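Local coordinates for N-acetylglucosamine-6-phosphate deacetylase (Thermotoga maritima, PDB 1O12), which probably removes the acetyl group from N-acetylglucosamine 6-phosphate, as a metal-dependent hydrolase of amino-sugar metabolism, at residues V183-H188 with V204-H209; F196-Y200 with L231-K235. All blocks are in the same frame, centred on the assembly; numbering follows the deposited sequence.

How the contacts relate
The two contacts lie side by side, their centres about 9 Å apart, on one flank of the amidohydrolase barrel. Along the chain their segments alternate: strand 183-186 of contact 1 leads into helix 193-200 of contact 2, the chain returns through 204-209, and 231-235 follows helix 223-230. Contact 1 joins neighbouring barrel strands at the iron, whereas contact 2 lies farther from the centre of the chain, where the outer helix meets the turn that leads into strand 235-239. They touch directly: K205 O lies 2.9 Å from K235 N, a probable hydrogen bond, and I207 CG1 packs on V234 CG1. One therefore continues into the other, from metal site to helix layer.

Contact 1 (V183-H188 with V204-H209); sequences VLSAGH and VKRITH. With FE (Fe (III) ion), chain C.
H188 and H209 converge on one iron(III) ion, with H188 NE2 2.2 Å and H209 NE2 2.3 Å from FE; their ring planes stand 85° apart, and E127 supplies a third ligand. H188 ND1 hydrogen-bonds to K135 O, fixing the ring's rotation. Behind them a single parallel bridge pairs A186 with I207: A186 N donates to R206 O at 2.9 Å, and T208 N to A186 O. One water accepts from H188 N and donates to T208 O, bridging the backbones beyond the A186-I207 pairing.

The hydroxyl of buried S185 takes part in two hydrogen bonds. R206 NH1 reaches S185 OG at 2.8 Å, in the guanidinium plane, while T208 OG1, hydrogen-bonded to S185 OG at 2.9 Å, also bonds T163. The R206 chain runs extended from CG to NE, its CG anti to the backbone N (chi1 -171°), which carries the guanidinium along S185 to salt bridges with E336 and E237. A leucine in place of R206 would probably leave these two carboxylates without their cationic mate and S185 OG without this donor. Histidines at the ends of adjacent barrel strands, meeting at a metal, are characteristic of the amidohydrolase TIM-barrel active site.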
ATOM      1  N   VAL A 183       5.248  -1.706  25.826  1.00 31.23           N
ATOM      2  CA  VAL A 183       4.574  -1.531  24.547  1.00 30.72           C
ATOM      3  C   VAL A 183       4.596  -2.862  23.777  1.00 31.84           C
ATOM      4  O   VAL A 183       5.655  -3.476  23.636  1.00 30.38           O
ATOM      5  CB  VAL A 183       5.282  -0.442  23.652  1.00 31.33           C
ATOM      6  CG1 VAL A 183       4.643  -0.416  22.252  1.00 29.84           C
ATOM      7  CG2 VAL A 183       5.197   0.953  24.298  1.00 27.74           C
ATOM      8  N   LEU A 184       3.434  -3.318  23.306  1.00 31.42           N
ATOM      9  CA  LEU A 184       3.367  -4.550  22.515  1.00 32.42           C
ATOM     10  C   LEU A 184       3.579  -4.251  21.024  1.00 31.17           C
ATOM     11  O   LEU A 184       3.158  -3.220  20.528  1.00 34.07           O
ATOM     12  CB  LEU A 184       2.011  -5.243  22.696  1.00 32.55           C
ATOM     13  CG  LEU A 184       1.774  -5.876  24.068  1.00 32.83           C
ATOM     14  CD1 LEU A 184       0.464  -6.658  24.031  1.00 32.04           C
ATOM     15  CD2 LEU A 184       2.957  -6.803  24.424  1.00 32.29           C
ATOM     16  N   SER A 185       4.234  -5.143  20.307  1.00 30.30           N
ATOM     17  CA  SER A 185       4.465  -4.913  18.886  1.00 31.47           C
ATOM     18  C   SER A 185       4.327  -6.230  18.124  1.00 30.18           C
ATOM     19  O   SER A 185       4.882  -7.245  18.539  1.00 33.92           O
ATOM     20  CB  SER A 185       5.871  -4.303  18.652  1.00 31.33           C
ATOM     21  OG  SER A 185       5.968  -3.665  17.370  1.00 30.32           O
ATOM     22  N   ALA A 186       3.597  -6.223  17.019  1.00 28.37           N
ATOM     23  CA  ALA A 186       3.395  -7.448  16.246  1.00 27.08           C
ATOM     24  C   ALA A 186       4.524  -7.636  15.248  1.00 27.69           C
ATOM     25  O   ALA A 186       4.943  -6.685  14.574  1.00 28.31           O
ATOM     26  CB  ALA A 186       2.053  -7.400  15.521  1.00 21.32           C
ATOM     27  N   GLY A 187       5.013  -8.871  15.176  1.00 29.27           N
ATOM     28  CA  GLY A 187       6.092  -9.230  14.276  1.00 28.62           C
ATOM     29  C   GLY A 187       6.356 -10.724  14.344  1.00 30.64           C
ATOM     30  O   GLY A 187       5.963 -11.389  15.314  1.00 28.13           O
ATOM     31  N   HIS A 188       7.012 -11.251  13.302  1.00 33.47           N
ATOM     32  CA  HIS A 188       7.341 -12.677  13.191  1.00 34.61           C
ATOM     33  C   HIS A 188       6.073 -13.487  13.316  1.00 34.93           C
ATOM     34  O   HIS A 188       5.978 -14.391  14.126  1.00 36.75           O
ATOM     35  CB  HIS A 188       8.326 -13.050  14.286  1.00 36.97           C
ATOM     36  CG  HIS A 188       9.650 -12.378  14.134  1.00 41.64           C
ATOM     37  ND1 HIS A 188      10.547 -12.717  13.137  1.00 41.75           N
ATOM     38  CD2 HIS A 188      10.220 -11.361  14.827  1.00 42.04           C
ATOM     39  CE1 HIS A 188      11.616 -11.944  13.229  1.00 42.92           C
ATOM     40  NE2 HIS A 188      11.443 -11.112  14.245  1.00 43.34           N
ATOM     41  N   VAL A 204      -3.105  -2.633  20.644  1.00 35.69           N
ATOM     42  CA  VAL A 204      -1.783  -2.908  20.076  1.00 34.18           C
ATOM     43  C   VAL A 204      -1.707  -2.106  18.787  1.00 33.65           C
ATOM     44  O   VAL A 204      -2.493  -2.347  17.860  1.00 33.51           O
ATOM     45  CB  VAL A 204      -1.565  -4.423  19.749  1.00 34.60           C
ATOM     46  CG1 VAL A 204      -0.185  -4.621  19.148  1.00 30.58           C
ATOM     47  CG2 VAL A 204      -1.739  -5.293  21.040  1.00 33.84           C
ATOM     48  N   LYS A 205      -0.783  -1.154  18.705  1.00 31.60           N
ATOM     49  CA  LYS A 205      -0.722  -0.359  17.490  1.00 32.33           C
ATOM     50  C   LYS A 205       0.662  -0.207  16.859  1.00 31.24           C
ATOM     51  O   LYS A 205       1.007   0.844  16.323  1.00 30.32           O
ATOM     52  CB  LYS A 205      -1.361   1.006  17.754  1.00 33.85           C
ATOM     53  CG  LYS A 205      -2.816   0.912  18.165  1.00 38.46           C
ATOM     54  CD  LYS A 205      -3.345   2.266  18.593  1.00 44.53           C
ATOM     55  CE  LYS A 205      -4.851   2.242  18.862  1.00 47.60           C
ATOM     56  NZ  LYS A 205      -5.327   3.620  19.221  1.00 49.98           N
ATOM     57  N   ARG A 206       1.428  -1.288  16.860  1.00 29.49           N
ATOM     58  CA  ARG A 206       2.760  -1.230  16.305  1.00 30.10           C
ATOM     59  C   ARG A 206       3.182  -2.549  15.609  1.00 30.39           C
ATOM     60  O   ARG A 206       2.796  -3.641  16.032  1.00 29.64           O
ATOM     61  CB  ARG A 206       3.702  -0.872  17.466  1.00 29.24           C
ATOM     62  CG  ARG A 206       5.129  -0.530  17.138  1.00 29.42           C
ATOM     63  CD  ARG A 206       5.871  -0.362  18.434  1.00 25.96           C
ATOM     64  NE  ARG A 206       7.203   0.167  18.251  1.00 27.78           N
ATOM     65  CZ  ARG A 206       8.242  -0.506  17.758  1.00 28.48           C
ATOM     66  NH1 ARG A 206       8.096  -1.772  17.393  1.00 23.02           N
ATOM     67  NH2 ARG A 206       9.433   0.110  17.638  1.00 25.01           N
ATOM     68  N   ILE A 207       3.958  -2.439  14.533  1.00 31.37           N
ATOM     69  CA  ILE A 207       4.469  -3.614  13.819  1.00 31.59           C
ATOM     70  C   ILE A 207       6.028  -3.608  13.772  1.00 32.11           C
ATOM     71  O   ILE A 207       6.643  -2.593  13.402  1.00 30.48           O
ATOM     72  CB  ILE A 207       3.876  -3.678  12.423  1.00 32.64           C
ATOM     73  CG1 ILE A 207       2.372  -3.940  12.544  1.00 32.14           C
ATOM     74  CG2 ILE A 207       4.576  -4.781  11.603  1.00 34.92           C
ATOM     75  CD1 ILE A 207       1.661  -4.056  11.236  1.00 32.09           C
ATOM     76  N   THR A 208       6.642  -4.731  14.180  1.00 31.42           N
ATOM     77  CA  THR A 208       8.105  -4.887  14.259  1.00 32.06           C
ATOM     78  C   THR A 208       8.732  -5.142  12.878  1.00 32.61           C
ATOM     79  O   THR A 208       8.277  -6.003  12.117  1.00 32.71           O
ATOM     80  CB  THR A 208       8.475  -6.021  15.319  1.00 32.55           C
ATOM     81  OG1 THR A 208       8.003  -5.614  16.603  1.00 29.80           O
ATOM     82  CG2 THR A 208       9.987  -6.266  15.427  1.00 27.36           C
ATOM     83  N   HIS A 209       9.805  -4.398  12.608  1.00 33.88           N
ATOM     84  CA  HIS A 209      10.499  -4.349  11.310  1.00 37.10           C
ATOM     85  C   HIS A 209       9.661  -4.831  10.124  1.00 37.34           C
ATOM     86  O   HIS A 209       9.815  -5.946   9.621  1.00 37.60           O
ATOM     87  CB  HIS A 209      11.895  -5.013  11.335  1.00 39.46           C
ATOM     88  CG  HIS A 209      11.914  -6.409  11.858  1.00 40.56           C
ATOM     89  ND1 HIS A 209      10.927  -7.324  11.578  1.00 41.59           N
ATOM     90  CD2 HIS A 209      12.812  -7.050  12.644  1.00 42.43           C
ATOM     91  CE1 HIS A 209      11.212  -8.469  12.176  1.00 42.15           C
ATOM     92  NE2 HIS A 209      12.349  -8.328  12.830  1.00 42.39           N
TER
HETATM   93 FE    FE C 401      13.376 -10.020  14.035  0.97 67.19          FE
HETATM   94  O   HOH W   1       1.480  -0.701  20.522  1.00 28.10           O
HETATM   95  O   HOH W   2       7.903  -8.947  11.586  1.00 35.10           O

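Contact 2 (F196-Y200 with L231-K235); sequences FMKFY and LDDVK
Y200 OH donates to D233 OD2 over 2.5 Å, the shortest polar contact between helix 193-200 and the turn at 231-234. The carboxylate oxygen receives it on its syn lone pair, the side of D233 OD1, and lies near the plane of the phenol ring at its edge; ring and carboxylate planes are 66° apart. D233 reaches the phenol with its CG set between the backbone N and the carbonyl carbon (chi1 56°). Its other oxygen, OD1, has a long, weak ion pair with K205, so the carboxylate faces both a phenol and, more distantly, an ammonium group.

Apart from this bond the contact is apolar. L231 lays its CD1 methyl over one face of the Y200 ring, 3.8 Å from the ring centroid and 12° off the normal, a CH-pi contact. The same methyl meets F196 at the ring edge, with F196 CE2 3.4 Å from L231 CD1, and touches the selenium of selenomethionine M197 at 4.0 Å. One branch of L231 thus packs against three side chains of the helix, while its other methyl, CD2, rests near Y200 CE2.

V234 adds a further methyl against both rings: its CG2 lies 3.6 Å from Y200 CE1 and also meets the F196 ring at its edge, near CZ. F196 and Y200, one helical turn apart, both carry their rings anti to the backbone N, and both extend toward the turn. On the F196 side, I224 and A227 of helix 223-230 continue the apolar layer. L231 to V234 form a type I beta turn. This is an outer helix of the amidohydrolase TIM barrel packing on the turn between helix 223-230 and strand 235-239.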
ATOM      1  N   PHE A 196      -4.910 -10.053  13.840  1.00 39.72           N
ATOM      2  CA  PHE A 196      -4.179  -8.879  14.260  1.00 39.11           C
ATOM      3  C   PHE A 196      -5.195  -7.909  14.859  1.00 40.39           C
ATOM      4  O   PHE A 196      -4.939  -7.308  15.900  1.00 41.21           O
ATOM      5  CB  PHE A 196      -3.488  -8.219  13.072  1.00 37.87           C
ATOM      6  CG  PHE A 196      -2.983  -6.854  13.366  1.00 35.09           C
ATOM      7  CD1 PHE A 196      -1.752  -6.674  13.965  1.00 35.72           C
ATOM      8  CD2 PHE A 196      -3.767  -5.750  13.099  1.00 33.66           C
ATOM      9  CE1 PHE A 196      -1.308  -5.399  14.298  1.00 36.79           C
ATOM     10  CE2 PHE A 196      -3.339  -4.476  13.431  1.00 35.11           C
ATOM     11  CZ  PHE A 196      -2.115  -4.294  14.027  1.00 36.13           C
HETATM   12  N   MSE A 197      -6.346  -7.764  14.200  1.00 41.46           N
HETATM   13  CA  MSE A 197      -7.406  -6.857  14.662  1.00 43.91           C
HETATM   14  C   MSE A 197      -7.898  -7.125  16.091  1.00 43.94           C
HETATM   15  O   MSE A 197      -8.349  -6.200  16.797  1.00 42.56           O
HETATM   16  CB  MSE A 197      -8.603  -6.907  13.713  1.00 46.00           C
HETATM   17  CG  MSE A 197      -8.375  -6.192  12.407  1.00 52.26           C
HETATM   18 SE   MSE A 197      -8.172  -4.226  12.607  1.00 63.85          SE
HETATM   19  CE  MSE A 197     -10.055  -3.754  12.868  1.00 57.78           C
ATOM     20  N   LYS A 198      -7.840  -8.387  16.503  1.00 42.10           N
ATOM     21  CA  LYS A 198      -8.255  -8.734  17.845  1.00 43.21           C
ATOM     22  C   LYS A 198      -7.353  -7.945  18.781  1.00 42.67           C
ATOM     23  O   LYS A 198      -7.790  -7.466  19.832  1.00 42.31           O
ATOM     24  CB  LYS A 198      -8.063 -10.229  18.088  1.00 46.27           C
ATOM     25  CG  LYS A 198      -9.317 -10.983  18.525  1.00 50.87           C
ATOM     26  CD  LYS A 198      -9.356 -12.396  17.893  1.00 54.03           C
ATOM     27  CE  LYS A 198      -9.596 -12.356  16.362  1.00 54.96           C
ATOM     28  NZ  LYS A 198      -9.433 -13.689  15.674  1.00 55.12           N
ATOM     29  N   PHE A 199      -6.090  -7.796  18.388  1.00 41.08           N
ATOM     30  CA  PHE A 199      -5.151  -7.060  19.209  1.00 40.20           C
ATOM     31  C   PHE A 199      -5.186  -5.568  18.981  1.00 39.89           C
ATOM     32  O   PHE A 199      -4.902  -4.803  19.886  1.00 40.29           O
ATOM     33  CB  PHE A 199      -3.733  -7.579  19.011  1.00 40.12           C
ATOM     34  CG  PHE A 199      -3.482  -8.880  19.686  1.00 39.60           C
ATOM     35  CD1 PHE A 199      -3.855 -10.069  19.083  1.00 40.23           C
ATOM     36  CD2 PHE A 199      -2.903  -8.918  20.943  1.00 38.58           C
ATOM     37  CE1 PHE A 199      -3.650 -11.285  19.736  1.00 41.16           C
ATOM     38  CE2 PHE A 199      -2.702 -10.120  21.592  1.00 38.86           C
ATOM     39  CZ  PHE A 199      -3.077 -11.307  20.985  1.00 38.93           C
ATOM     40  N   TYR A 200      -5.528  -5.155  17.771  1.00 40.62           N
ATOM     41  CA  TYR A 200      -5.607  -3.742  17.457  1.00 40.64           C
ATOM     42  C   TYR A 200      -6.759  -3.112  18.216  1.00 41.77           C
ATOM     43  O   TYR A 200      -6.684  -1.960  18.608  1.00 41.51           O
ATOM     44  CB  TYR A 200      -5.835  -3.548  15.971  1.00 40.76           C
ATOM     45  CG  TYR A 200      -6.069  -2.106  15.583  1.00 40.66           C
ATOM     46  CD1 TYR A 200      -5.001  -1.199  15.523  1.00 38.76           C
ATOM     47  CD2 TYR A 200      -7.364  -1.647  15.251  1.00 39.96           C
ATOM     48  CE1 TYR A 200      -5.201   0.127  15.136  1.00 39.34           C
ATOM     49  CE2 TYR A 200      -7.580  -0.313  14.859  1.00 38.44           C
ATOM     50  CZ  TYR A 200      -6.493   0.560  14.800  1.00 40.66           C
ATOM     51  OH  TYR A 200      -6.675   1.851  14.368  1.00 41.31           O
ATOM     52  N   LEU A 231      -4.295   0.612   8.541  1.00 34.28           N
ATOM     53  CA  LEU A 231      -4.575   1.329   9.778  1.00 34.85           C
ATOM     54  C   LEU A 231      -3.671   2.529  10.000  1.00 36.21           C
ATOM     55  O   LEU A 231      -2.455   2.400  10.206  1.00 35.01           O
ATOM     56  CB  LEU A 231      -4.471   0.364  10.962  1.00 34.91           C
ATOM     57  CG  LEU A 231      -5.329  -0.883  10.758  1.00 36.16           C
ATOM     58  CD1 LEU A 231      -4.983  -1.917  11.807  1.00 35.28           C
ATOM     59  CD2 LEU A 231      -6.830  -0.501  10.785  1.00 34.41           C
ATOM     60  N   ASP A 232      -4.286   3.705   9.990  1.00 38.24           N
ATOM     61  CA  ASP A 232      -3.566   4.961  10.158  1.00 39.81           C
ATOM     62  C   ASP A 232      -2.817   5.211  11.456  1.00 38.89           C
ATOM     63  O   ASP A 232      -1.824   5.921  11.442  1.00 38.12           O
ATOM     64  CB  ASP A 232      -4.517   6.103   9.884  1.00 45.09           C
ATOM     65  CG  ASP A 232      -4.786   6.270   8.400  1.00 51.75           C
ATOM     66  OD1 ASP A 232      -4.959   5.224   7.694  1.00 54.64           O
ATOM     67  OD2 ASP A 232      -4.818   7.449   7.944  1.00 54.12           O
ATOM     68  N   ASP A 233      -3.268   4.634  12.569  1.00 37.68           N
ATOM     69  CA  ASP A 233      -2.572   4.839  13.837  1.00 36.93           C
ATOM     70  C   ASP A 233      -1.675   3.678  14.295  1.00 35.27           C
ATOM     71  O   ASP A 233      -1.291   3.624  15.456  1.00 35.44           O
ATOM     72  CB  ASP A 233      -3.569   5.162  14.934  1.00 35.83           C
ATOM     73  CG  ASP A 233      -4.598   4.115  15.062  1.00 37.92           C
ATOM     74  OD1 ASP A 233      -5.474   4.248  15.939  1.00 37.84           O
ATOM     75  OD2 ASP A 233      -4.527   3.146  14.266  1.00 40.29           O
ATOM     76  N   VAL A 234      -1.379   2.751  13.393  1.00 33.37           N
ATOM     77  CA  VAL A 234      -0.473   1.625  13.663  1.00 33.11           C
ATOM     78  C   VAL A 234       0.855   2.115  13.097  1.00 33.47           C
ATOM     79  O   VAL A 234       0.931   2.469  11.911  1.00 34.16           O
ATOM     80  CB  VAL A 234      -0.847   0.343  12.858  1.00 31.81           C
ATOM     81  CG1 VAL A 234       0.347  -0.599  12.794  1.00 29.38           C
ATOM     82  CG2 VAL A 234      -2.009  -0.355  13.487  1.00 29.17           C
ATOM     83  N   LYS A 235       1.901   2.148  13.908  1.00 32.22           N
ATOM     84  CA  LYS A 235       3.174   2.617  13.378  1.00 32.27           C
ATOM     85  C   LYS A 235       4.008   1.425  12.890  1.00 31.37           C
ATOM     86  O   LYS A 235       3.859   0.313  13.406  1.00 31.53           O
ATOM     87  CB  LYS A 235       3.932   3.417  14.442  1.00 32.48           C
ATOM     88  CG  LYS A 235       3.125   4.547  15.068  1.00 32.78           C
ATOM     89  CD  LYS A 235       4.048   5.514  15.805  1.00 35.70           C
ATOM     90  CE  LYS A 235       3.278   6.635  16.486  1.00 37.51           C
ATOM     91  NZ  LYS A 235       2.262   7.241  15.566  1.00 41.24           N
TER